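Local coordinates for protein probable tRNA pseudouridine synthase D (Methanosarcina mazei, PDB 1Z2Z) that probably converts uridine 13 of transfer RNA to pseudouridine, as a member of the TruD family of pseudouridine synthases, at residues Gly21-Leu26 and Leu426-Val432; Gly128-Gly132 and Met415-Gly419; Leu292-Val296 and Met326-Leu330. One frame throughout, in Å; residues are numbered along the deposited sequence.

Interaction 1 (Gly21-Leu26 and Leu426-Val432); sequences GLGGQL and LREYMKV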
ATOM      1  N   GLY A  21      15.110  15.131  -6.769  1.00 50.09           N
ATOM      2  CA  GLY A  21      14.018  15.135  -5.820  1.00 50.03           C
ATOM      3  C   GLY A  21      13.375  16.494  -5.695  1.00 49.43           C
ATOM      4  O   GLY A  21      13.944  17.417  -5.110  1.00 50.84           O
ATOM      5  N   LEU A  22      12.180  16.598  -6.257  1.00 48.47           N
ATOM      6  CA  LEU A  22      11.395  17.817  -6.248  1.00 47.66           C
ATOM      7  C   LEU A  22      11.266  18.367  -4.835  1.00 47.77           C
ATOM      8  O   LEU A  22      11.150  19.575  -4.639  1.00 47.49           O
ATOM      9  CB  LEU A  22      10.023  17.511  -6.833  1.00 47.22           C
ATOM     10  CG  LEU A  22       9.170  18.660  -7.343  1.00 48.01           C
ATOM     11  CD1 LEU A  22       8.174  18.105  -8.349  1.00 46.74           C
ATOM     12  CD2 LEU A  22       8.469  19.348  -6.181  1.00 47.89           C
ATOM     13  N   GLY A  23      11.297  17.474  -3.848  1.00 47.98           N
ATOM     14  CA  GLY A  23      11.184  17.894  -2.462  1.00 47.61           C
ATOM     15  C   GLY A  23       9.846  18.545  -2.175  1.00 47.63           C
ATOM     16  O   GLY A  23       8.862  18.272  -2.864  1.00 50.45           O
ATOM     17  N   GLY A  24       9.796  19.403  -1.162  1.00 45.73           N
ATOM     18  CA  GLY A  24       8.550  20.070  -0.823  1.00 43.14           C
ATOM     19  C   GLY A  24       7.741  19.329   0.228  1.00 41.84           C
ATOM     20  O   GLY A  24       8.228  18.380   0.848  1.00 41.21           O
ATOM     21  N   GLN A  25       6.494  19.750   0.418  1.00 39.87           N
ATOM     22  CA  GLN A  25       5.624  19.137   1.415  1.00 38.79           C
ATOM     23  C   GLN A  25       4.207  18.935   0.898  1.00 37.87           C
ATOM     24  O   GLN A  25       3.815  19.531  -0.109  1.00 36.30           O
ATOM     25  CB  GLN A  25       5.594  20.013   2.655  1.00 39.40           C
ATOM     26  CG  GLN A  25       5.191  21.429   2.333  1.00 40.33           C
ATOM     27  CD  GLN A  25       5.337  22.354   3.512  1.00 40.76           C
ATOM     28  OE1 GLN A  25       4.731  23.425   3.545  1.00 40.48           O
ATOM     29  NE2 GLN A  25       6.153  21.957   4.488  1.00 39.06           N
ATOM     30  N   LEU A  26       3.441  18.099   1.593  1.00 37.48           N
ATOM     31  CA  LEU A  26       2.069  17.812   1.178  1.00 38.34           C
ATOM     32  C   LEU A  26       1.032  18.004   2.288  1.00 38.23           C
ATOM     33  O   LEU A  26       1.377  18.122   3.464  1.00 37.60           O
ATOM     34  CB  LEU A  26       1.967  16.376   0.660  1.00 39.34           C
ATOM     35  CG  LEU A  26       2.931  15.840  -0.399  1.00 40.10           C
ATOM     36  CD1 LEU A  26       2.448  14.435  -0.774  1.00 38.71           C
ATOM     37  CD2 LEU A  26       2.978  16.740  -1.638  1.00 39.61           C
ATOM     38  N   LEU A 426       3.954   9.462  -6.040  1.00 34.83           N
ATOM     39  CA  LEU A 426       4.610  10.644  -5.500  1.00 33.45           C
ATOM     40  C   LEU A 426       6.096  10.476  -5.236  1.00 33.82           C
ATOM     41  O   LEU A 426       6.876  11.381  -5.505  1.00 33.64           O
ATOM     42  CB  LEU A 426       3.911  11.063  -4.213  1.00 32.31           C
ATOM     43  CG  LEU A 426       2.495  11.601  -4.402  1.00 31.51           C
ATOM     44  CD1 LEU A 426       1.926  11.943  -3.038  1.00 30.31           C
ATOM     45  CD2 LEU A 426       2.501  12.831  -5.304  1.00 30.17           C
ATOM     46  N   ARG A 427       6.484   9.320  -4.709  1.00 34.99           N
ATOM     47  CA  ARG A 427       7.886   9.052  -4.416  1.00 35.71           C
ATOM     48  C   ARG A 427       8.820   9.355  -5.608  1.00 37.15           C
ATOM     49  O   ARG A 427       9.895   9.916  -5.424  1.00 37.48           O
ATOM     50  CB  ARG A 427       8.046   7.599  -3.974  1.00 34.63           C
ATOM     51  CG  ARG A 427       9.393   7.288  -3.349  1.00 38.29           C
ATOM     52  CD  ARG A 427       9.499   5.813  -2.962  1.00 39.89           C
ATOM     53  NE  ARG A 427      10.153   5.033  -4.005  1.00 41.34           N
ATOM     54  CZ  ARG A 427      11.468   4.862  -4.103  1.00 41.12           C
ATOM     55  NH1 ARG A 427      12.290   5.403  -3.216  1.00 38.83           N
ATOM     56  NH2 ARG A 427      11.964   4.163  -5.108  1.00 41.44           N
ATOM     57  N   GLU A 428       8.422   8.998  -6.827  1.00 38.42           N
ATOM     58  CA  GLU A 428       9.274   9.265  -7.984  1.00 40.51           C
ATOM     59  C   GLU A 428       9.320  10.757  -8.320  1.00 41.11           C
ATOM     60  O   GLU A 428      10.232  11.218  -9.009  1.00 40.60           O
ATOM     61  CB  GLU A 428       8.804   8.475  -9.217  1.00 40.95           C
ATOM     62  CG  GLU A 428       8.823   6.951  -9.055  1.00 42.85           C
ATOM     63  CD  GLU A 428      10.209   6.376  -8.769  1.00 45.60           C
ATOM     64  OE1 GLU A 428      10.324   5.590  -7.792  1.00 48.05           O
ATOM     65  OE2 GLU A 428      11.175   6.697  -9.511  1.00 43.42           O
ATOM     66  N   TYR A 429       8.331  11.506  -7.836  1.00 41.70           N
ATOM     67  CA  TYR A 429       8.272  12.945  -8.077  1.00 42.11           C
ATOM     68  C   TYR A 429       8.906  13.775  -6.984  1.00 43.43           C
ATOM     69  O   TYR A 429       9.465  14.833  -7.259  1.00 44.39           O
ATOM     70  CB  TYR A 429       6.836  13.430  -8.236  1.00 40.78           C
ATOM     71  CG  TYR A 429       6.281  13.203  -9.603  1.00 39.76           C
ATOM     72  CD1 TYR A 429       5.759  11.969  -9.958  1.00 37.91           C
ATOM     73  CD2 TYR A 429       6.289  14.222 -10.559  1.00 39.57           C
ATOM     74  CE1 TYR A 429       5.254  11.751 -11.224  1.00 38.54           C
ATOM     75  CE2 TYR A 429       5.787  14.008 -11.839  1.00 38.75           C
ATOM     76  CZ  TYR A 429       5.271  12.767 -12.158  1.00 37.24           C
ATOM     77  OH  TYR A 429       4.777  12.520 -13.411  1.00 37.71           O
HETATM   78  N   MSE A 430       8.812  13.315  -5.743  1.00 44.43           N
HETATM   79  CA  MSE A 430       9.373  14.072  -4.638  1.00 47.38           C
HETATM   80  C   MSE A 430      10.675  13.512  -4.137  1.00 46.95           C
HETATM   81  O   MSE A 430      11.505  14.246  -3.605  1.00 49.11           O
HETATM   82  CB  MSE A 430       8.398  14.124  -3.468  1.00 51.38           C
HETATM   83  CG  MSE A 430       7.180  14.983  -3.693  1.00 56.92           C
HETATM   84 SE   MSE A 430       5.879  14.629  -2.307  1.00 67.74          SE
HETATM   85  CE  MSE A 430       6.490  15.917  -0.991  1.00 64.86           C
ATOM     86  N   LYS A 431      10.847  12.207  -4.293  1.00 45.54           N
ATOM     87  CA  LYS A 431      12.059  11.534  -3.828  1.00 44.00           C
ATOM     88  C   LYS A 431      12.495  12.090  -2.477  1.00 42.76           C
ATOM     89  O   LYS A 431      13.590  12.625  -2.352  1.00 42.64           O
ATOM     90  CB  LYS A 431      13.200  11.696  -4.846  1.00 43.00           C
ATOM     91  CG  LYS A 431      12.922  11.080  -6.219  1.00 41.75           C
ATOM     92  CD  LYS A 431      14.173  11.021  -7.082  1.00 38.78           C
ATOM     93  CE  LYS A 431      13.878  10.493  -8.474  1.00 37.64           C
ATOM     94  NZ  LYS A 431      13.057  11.419  -9.317  1.00 37.12           N
ATOM     95  N   VAL A 432      11.637  11.974  -1.474  1.00 43.13           N
ATOM     96  CA  VAL A 432      11.975  12.460  -0.140  1.00 45.63           C
ATOM     97  C   VAL A 432      11.603  11.430   0.901  1.00 46.51           C
ATOM     98  O   VAL A 432      10.977  10.422   0.585  1.00 48.37           O
ATOM     99  CB  VAL A 432      11.244  13.780   0.199  1.00 44.59           C
ATOM    100  CG1 VAL A 432      11.781  14.920  -0.667  1.00 43.95           C
ATOM    101  CG2 VAL A 432       9.760  13.608  -0.020  1.00 44.01           C
TER

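Interaction 2 (Gly128-Gly132 and Met415-Gly419); sequences GDLWG and MLPKG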
ATOM      1  N   GLY A 128     -14.722  -2.553  -2.355  1.00 21.43           N
ATOM      2  CA  GLY A 128     -14.353  -3.094  -3.642  1.00 20.56           C
ATOM      3  C   GLY A 128     -15.247  -2.608  -4.751  1.00 22.92           C
ATOM      4  O   GLY A 128     -14.845  -2.655  -5.906  1.00 26.11           O
ATOM      5  N   ASP A 129     -16.446  -2.129  -4.438  1.00 23.53           N
ATOM      6  CA  ASP A 129     -17.328  -1.669  -5.503  1.00 25.12           C
ATOM      7  C   ASP A 129     -16.896  -0.381  -6.186  1.00 26.27           C
ATOM      8  O   ASP A 129     -17.719   0.493  -6.385  1.00 29.95           O
ATOM      9  CB  ASP A 129     -18.755  -1.467  -5.000  1.00 26.88           C
ATOM     10  CG  ASP A 129     -19.416  -2.754  -4.555  1.00 29.67           C
ATOM     11  OD1 ASP A 129     -18.690  -3.741  -4.265  1.00 31.84           O
ATOM     12  OD2 ASP A 129     -20.669  -2.758  -4.475  1.00 28.28           O
ATOM     13  N   LEU A 130     -15.626  -0.226  -6.533  1.00 25.62           N
ATOM     14  CA  LEU A 130     -15.221   0.983  -7.244  1.00 26.42           C
ATOM     15  C   LEU A 130     -14.111   0.583  -8.207  1.00 28.04           C
ATOM     16  O   LEU A 130     -13.396  -0.392  -7.972  1.00 27.79           O
ATOM     17  CB  LEU A 130     -14.703   2.065  -6.287  1.00 22.50           C
ATOM     18  CG  LEU A 130     -13.227   1.968  -5.882  1.00 20.27           C
ATOM     19  CD1 LEU A 130     -12.787   3.232  -5.190  1.00 16.18           C
ATOM     20  CD2 LEU A 130     -13.023   0.751  -5.002  1.00 19.14           C
ATOM     21  N   TRP A 131     -13.968   1.323  -9.294  1.00 30.00           N
ATOM     22  CA  TRP A 131     -12.924   1.013 -10.241  1.00 32.01           C
ATOM     23  C   TRP A 131     -11.638   1.581  -9.686  1.00 32.93           C
ATOM     24  O   TRP A 131     -10.829   0.858  -9.110  1.00 34.53           O
ATOM     25  CB  TRP A 131     -13.215   1.626 -11.606  1.00 35.45           C
ATOM     26  CG  TRP A 131     -12.080   1.419 -12.562  1.00 40.95           C
ATOM     27  CD1 TRP A 131     -10.966   2.205 -12.699  1.00 40.45           C
ATOM     28  CD2 TRP A 131     -11.887   0.295 -13.430  1.00 42.12           C
ATOM     29  NE1 TRP A 131     -10.094   1.635 -13.586  1.00 42.51           N
ATOM     30  CE2 TRP A 131     -10.629   0.462 -14.051  1.00 43.07           C
ATOM     31  CE3 TRP A 131     -12.650  -0.842 -13.738  1.00 43.86           C
ATOM     32  CZ2 TRP A 131     -10.115  -0.465 -14.968  1.00 43.75           C
ATOM     33  CZ3 TRP A 131     -12.136  -1.765 -14.652  1.00 45.16           C
ATOM     34  CH2 TRP A 131     -10.877  -1.568 -15.253  1.00 43.98           C
ATOM     35  N   GLY A 132     -11.455   2.888  -9.841  1.00 32.81           N
ATOM     36  CA  GLY A 132     -10.257   3.522  -9.329  1.00 31.90           C
ATOM     37  C   GLY A 132     -10.514   4.793  -8.543  1.00 32.33           C
ATOM     38  O   GLY A 132     -11.616   5.027  -8.031  1.00 30.89           O
HETATM   39  N   MSE A 415      -4.548   8.940 -11.932  1.00 41.05           N
HETATM   40  CA  MSE A 415      -5.539   8.010 -11.414  1.00 42.84           C
HETATM   41  C   MSE A 415      -4.992   6.617 -11.259  1.00 38.75           C
HETATM   42  O   MSE A 415      -4.174   6.169 -12.055  1.00 38.36           O
HETATM   43  CB  MSE A 415      -6.770   7.975 -12.286  1.00 49.47           C
HETATM   44  CG  MSE A 415      -6.550   7.430 -13.632  1.00 60.50           C
HETATM   45 SE   MSE A 415      -8.273   6.899 -14.204  1.00 77.99          SE
HETATM   46  CE  MSE A 415      -8.103   5.034 -13.599  1.00 70.52           C
ATOM     47  N   LEU A 416      -5.448   5.945 -10.213  1.00 34.32           N
ATOM     48  CA  LEU A 416      -5.005   4.602  -9.897  1.00 33.66           C
ATOM     49  C   LEU A 416      -6.201   3.646  -9.701  1.00 34.48           C
ATOM     50  O   LEU A 416      -7.308   4.087  -9.425  1.00 35.60           O
ATOM     51  CB  LEU A 416      -4.137   4.668  -8.638  1.00 30.70           C
ATOM     52  CG  LEU A 416      -2.620   4.825  -8.799  1.00 30.06           C
ATOM     53  CD1 LEU A 416      -2.271   5.633 -10.019  1.00 28.54           C
ATOM     54  CD2 LEU A 416      -2.061   5.453  -7.544  1.00 30.22           C
ATOM     55  N   PRO A 417      -5.996   2.328  -9.883  1.00 35.15           N
ATOM     56  CA  PRO A 417      -7.065   1.330  -9.717  1.00 33.43           C
ATOM     57  C   PRO A 417      -7.139   0.848  -8.277  1.00 32.46           C
ATOM     58  O   PRO A 417      -6.121   0.813  -7.594  1.00 31.38           O
ATOM     59  CB  PRO A 417      -6.618   0.217 -10.642  1.00 35.15           C
ATOM     60  CG  PRO A 417      -5.129   0.224 -10.400  1.00 34.65           C
ATOM     61  CD  PRO A 417      -4.829   1.710 -10.543  1.00 35.30           C
ATOM     62  N   LYS A 418      -8.324   0.445  -7.821  1.00 32.40           N
ATOM     63  CA  LYS A 418      -8.460  -0.015  -6.437  1.00 31.76           C
ATOM     64  C   LYS A 418      -7.369  -0.998  -6.046  1.00 31.38           C
ATOM     65  O   LYS A 418      -7.162  -2.005  -6.718  1.00 31.28           O
ATOM     66  CB  LYS A 418      -9.821  -0.670  -6.187  1.00 31.02           C
ATOM     67  CG  LYS A 418     -10.189  -1.769  -7.152  1.00 32.95           C
ATOM     68  CD  LYS A 418     -11.215  -2.706  -6.539  1.00 33.88           C
ATOM     69  CE  LYS A 418     -11.880  -3.579  -7.594  1.00 34.39           C
ATOM     70  NZ  LYS A 418     -12.695  -4.647  -6.938  1.00 35.11           N
ATOM     71  N   GLY A 419      -6.683  -0.695  -4.949  1.00 30.38           N
ATOM     72  CA  GLY A 419      -5.626  -1.554  -4.477  1.00 29.79           C
ATOM     73  C   GLY A 419      -4.282  -0.879  -4.592  1.00 31.96           C
ATOM     74  O   GLY A 419      -3.324  -1.322  -3.969  1.00 32.44           O
TER

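Interaction 3 (Leu292-Val296 and Met326-Leu330); sequences LNRAV and MNRLL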
ATOM      1  N   LEU A 292      10.978  -2.101 -17.181  1.00 46.62           N
ATOM      2  CA  LEU A 292       9.863  -2.826 -16.600  1.00 47.77           C
ATOM      3  C   LEU A 292       8.736  -3.060 -17.596  1.00 48.59           C
ATOM      4  O   LEU A 292       7.853  -3.883 -17.349  1.00 49.49           O
ATOM      5  CB  LEU A 292       9.345  -2.064 -15.375  1.00 49.61           C
ATOM      6  CG  LEU A 292      10.421  -1.625 -14.366  1.00 50.04           C
ATOM      7  CD1 LEU A 292       9.775  -0.881 -13.207  1.00 49.64           C
ATOM      8  CD2 LEU A 292      11.196  -2.843 -13.864  1.00 49.08           C
ATOM      9  N   ASN A 293       8.764  -2.349 -18.719  1.00 47.47           N
ATOM     10  CA  ASN A 293       7.724  -2.524 -19.724  1.00 49.15           C
ATOM     11  C   ASN A 293       8.212  -3.221 -21.006  1.00 51.30           C
ATOM     12  O   ASN A 293       7.616  -3.065 -22.074  1.00 50.76           O
ATOM     13  CB  ASN A 293       7.090  -1.178 -20.072  1.00 46.71           C
ATOM     14  CG  ASN A 293       8.103  -0.160 -20.499  1.00 46.05           C
ATOM     15  OD1 ASN A 293       7.754   0.931 -20.928  1.00 43.61           O
ATOM     16  ND2 ASN A 293       9.375  -0.511 -20.380  1.00 48.76           N
ATOM     17  N   ARG A 294       9.297  -3.982 -20.891  1.00 53.92           N
ATOM     18  CA  ARG A 294       9.857  -4.726 -22.018  1.00 56.57           C
ATOM     19  C   ARG A 294      10.303  -6.108 -21.552  1.00 57.57           C
ATOM     20  O   ARG A 294      10.938  -6.257 -20.504  1.00 58.49           O
ATOM     21  CB  ARG A 294      11.045  -3.984 -22.644  1.00 58.24           C
ATOM     22  CG  ARG A 294      10.634  -2.823 -23.531  1.00 60.97           C
ATOM     23  CD  ARG A 294      11.835  -2.099 -24.115  1.00 63.52           C
ATOM     24  NE  ARG A 294      11.425  -0.886 -24.824  1.00 66.48           N
ATOM     25  CZ  ARG A 294      12.251   0.090 -25.200  1.00 66.83           C
ATOM     26  NH1 ARG A 294      13.550   0.009 -24.940  1.00 66.54           N
ATOM     27  NH2 ARG A 294      11.774   1.155 -25.835  1.00 66.89           N
ATOM     28  N   ALA A 295       9.963  -7.126 -22.330  1.00 57.02           N
ATOM     29  CA  ALA A 295      10.325  -8.486 -21.964  1.00 57.71           C
ATOM     30  C   ALA A 295      11.646  -8.942 -22.589  1.00 57.64           C
ATOM     31  O   ALA A 295      12.075  -8.419 -23.617  1.00 57.73           O
ATOM     32  CB  ALA A 295       9.192  -9.440 -22.358  1.00 58.05           C
ATOM     33  N   VAL A 296      12.293  -9.914 -21.950  1.00 57.40           N
ATOM     34  CA  VAL A 296      13.552 -10.471 -22.440  1.00 57.58           C
ATOM     35  C   VAL A 296      13.471 -11.993 -22.397  1.00 58.10           C
ATOM     36  O   VAL A 296      12.390 -12.558 -22.233  1.00 60.10           O
ATOM     37  CB  VAL A 296      14.762 -10.032 -21.586  1.00 57.03           C
ATOM     38  CG1 VAL A 296      14.889  -8.526 -21.611  1.00 57.72           C
ATOM     39  CG2 VAL A 296      14.619 -10.547 -20.161  1.00 57.05           C
HETATM   40  N   MSE A 326       5.669 -11.461 -27.023  1.00 70.98           N
HETATM   41  CA  MSE A 326       5.426 -11.001 -25.663  1.00 70.98           C
HETATM   42  C   MSE A 326       5.455  -9.485 -25.559  1.00 71.21           C
HETATM   43  O   MSE A 326       4.503  -8.868 -25.083  1.00 71.35           O
HETATM   44  CB  MSE A 326       6.460 -11.594 -24.709  1.00 71.17           C
HETATM   45  CG  MSE A 326       6.243 -13.062 -24.462  1.00 72.79           C
HETATM   46 SE   MSE A 326       4.365 -13.397 -24.098  1.00 76.97          SE
HETATM   47  CE  MSE A 326       3.834 -14.088 -25.832  1.00 75.35           C
ATOM     48  N   ASN A 327       6.553  -8.885 -26.006  1.00 71.40           N
ATOM     49  CA  ASN A 327       6.695  -7.438 -25.952  1.00 71.67           C
ATOM     50  C   ASN A 327       5.563  -6.759 -26.715  1.00 71.00           C
ATOM     51  O   ASN A 327       5.076  -5.709 -26.305  1.00 71.57           O
ATOM     52  CB  ASN A 327       8.046  -7.010 -26.534  1.00 72.42           C
ATOM     53  CG  ASN A 327       8.373  -5.550 -26.246  1.00 73.67           C
ATOM     54  OD1 ASN A 327       8.941  -4.853 -27.092  1.00 74.48           O
ATOM     55  ND2 ASN A 327       8.026  -5.083 -25.044  1.00 72.56           N
ATOM     56  N   ARG A 328       5.138  -7.367 -27.818  1.00 70.94           N
ATOM     57  CA  ARG A 328       4.061  -6.811 -28.632  1.00 70.82           C
ATOM     58  C   ARG A 328       2.740  -6.745 -27.857  1.00 69.70           C
ATOM     59  O   ARG A 328       1.904  -5.880 -28.119  1.00 69.06           O
ATOM     60  CB  ARG A 328       3.898  -7.644 -29.909  1.00 72.68           C
ATOM     61  CG  ARG A 328       2.926  -7.071 -30.933  1.00 76.83           C
ATOM     62  CD  ARG A 328       1.488  -7.525 -30.683  1.00 79.93           C
ATOM     63  NE  ARG A 328       0.597  -7.126 -31.774  1.00 81.76           N
ATOM     64  CZ  ARG A 328      -0.647  -7.570 -31.933  1.00 82.75           C
ATOM     65  NH1 ARG A 328      -1.376  -7.145 -32.959  1.00 82.40           N
ATOM     66  NH2 ARG A 328      -1.165  -8.445 -31.073  1.00 82.78           N
ATOM     67  N   LEU A 329       2.563  -7.655 -26.902  1.00 68.11           N
ATOM     68  CA  LEU A 329       1.357  -7.690 -26.075  1.00 66.34           C
ATOM     69  C   LEU A 329       1.417  -6.658 -24.946  1.00 65.39           C
ATOM     70  O   LEU A 329       0.397  -6.095 -24.558  1.00 64.84           O
ATOM     71  CB  LEU A 329       1.155  -9.093 -25.488  1.00 65.49           C
ATOM     72  CG  LEU A 329       0.106 -10.009 -26.140  1.00 64.29           C
ATOM     73  CD1 LEU A 329       0.236  -9.975 -27.652  1.00 64.18           C
ATOM     74  CD2 LEU A 329       0.277 -11.427 -25.616  1.00 62.98           C
ATOM     75  N   LEU A 330       2.612  -6.411 -24.419  1.00 64.19           N
ATOM     76  CA  LEU A 330       2.778  -5.437 -23.349  1.00 63.45           C
ATOM     77  C   LEU A 330       2.235  -4.077 -23.770  1.00 63.96           C
ATOM     78  O   LEU A 330       1.475  -3.449 -23.032  1.00 64.25           O
ATOM     79  CB  LEU A 330       4.254  -5.310 -22.967  1.00 62.50           C
ATOM     80  CG  LEU A 330       4.816  -6.422 -22.080  1.00 61.83           C
ATOM     81  CD1 LEU A 330       6.312  -6.550 -22.278  1.00 61.74           C
ATOM     82  CD2 LEU A 330       4.487  -6.124 -20.632  1.00 61.86           C
TER

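Interaction 1 (Gly21-Leu26 and Leu426-Val432)
L26 and M430, a selenomethionine, reach toward each other tip to tip: the terminal CE of M430 lies 3.6 Å from L26 CG, and its SE 3.6 Å from L26 CD2. The bend of M430 at chi3 (88°) turns this methyl group toward the loop, where it also lies beside the carbonyl oxygen of G24. L26 divides its branches, CD2 against the selenium and CD1 meeting CD1 of L426 at 3.4 Å, again tip to tip. With an alanine here, the SE and CE of M430 and CD1 of L426 would probably lose the apolar partner the loop offers them, opening a gap between loop and helix. Three residues earlier, the loop backbone is tied to the helix end: G23 N donates to M430 O (3.2 Å), while CG1 of V432 lies 3.5 Å from G23 CA. M430, L26 and L426 also touch strand 130-142, through V139 and I137, so the cluster is shared with the sheet. An N-terminal loop thus closes over the end of the C-terminal helix 423-430, which packs on the large mixed sheet of the pseudouridine synthase fold, with L426 about 8 Å, side chain to side chain, from D86, the predicted nucleophile.

Interaction 2 (Gly128-Gly132 and Met415-Gly419)
K418 grips the other segment with its backbone N and with the tip of its side chain. The backbone N donates to W131 O at 2.8 Å in a nearly straight bond, and NZ reaches back to G128 O at 3.1 Å, tilted 21° from that carbonyl's plane. Between these two anchors the chain runs alongside the backbone: CG, placed between backbone N and carbonyl carbon (chi1 53°), starts it beside W131 O, and the extended remainder carries CD and CE past L130 O. On the way K418 CB meets CD2 of L130 at 3.7 Å, the two side chains crossing obliquely. On the exposed side, the terminal CE of selenomethionine M415 sits at the edge of the W131 indole, near its plane and 3.9 Å from NE1.

The backbones here are the meeting point of strands 130-142 and 408-417, antiparallel neighbours in the large mixed sheet of the pseudouridine synthase fold. G132 and P417 form a non-hydrogen-bonded pair with CA atoms 3.9 Å apart. On the other side of strand 130-142, W131 and G132 both face I38 of strand 33-39, a classic beta bulge.

Around these groups lies a second shell. D129 is the centre of an inverse gamma turn, closed by L130 N on G128 O (2.6 Å), so this oxygen takes two donors, L130 N and K418 NZ, from opposite faces of its plane. D129 itself is salt-bridged to R41. L130 rests on A82 and K85 as well as on K418, while L416 bonds through its backbone to N133 and packs its side chain on F135 and V392, and the carbonyl of P417 accepts from the hydroxyl of S420.

Interaction 3 (Leu292-Val296 and Met326-Leu330)
L330 projects from helix 323-330 toward the loop N293-A295, and its atoms touch the loop backbone in turn. CB comes first, 4.1 Å from N293 O. CG then stands anti to the carbonyl carbon (chi1 -78°), from where CD1 is delivered to the loop. That methyl group lies 3.7 Å from both N293 O and A295 N, with R294 CA and the A295 methyl slightly farther off, so it touches three successive loop residues. Beyond the two segments L330 also meets I337 of strand 336-337, which A295 touches too.

On one side of this methyl group, A295 CB faces CB of selenomethionine M326 at 4.2 Å; the M326 chain then bends at chi2 and chi3 and runs on to E316 and V318. N327, one helical turn before L330, has CG anti to its backbone N (chi1 -168°), which brings ND2 to 3.6 Å from R294 CA and 3.8 Å from R294 CG. The two side chains lie side by side, but the amide meets the start of the arginine chain, not its guanidinium group, whose plane is turned 86° from it.

The N327 amide approaches the N293 carbonyl without bonding to it, and loop and helix share no polar pair. Cohesion rests largely on van der Waals contact, A295 with M326 and L330, and L330 with the loop backbone, implying a fit of shape with little directional force.

Interactions 1 and 2 lie along the same elements: strand 408-417 supplies one side of interaction 2 and leads into helix 423-430 of interaction 1, and strand 130-142 forms part of interaction 2 and lies beneath the leucines of interaction 1. Both are partly buried; interaction 3 is a surface contact about 25 Å, centre to centre, from interaction 2. Chemistry follows place. Interaction 1 combines an apolar cluster with backbone bonding at a helix end, interaction 2 rests on two hydrogen bonds of K418, just past the end of strand 408-417, among exposed residues, and interaction 3 relies on contact alone. Along the chain, interaction 3 is nested within interaction 2, and that within interaction 1.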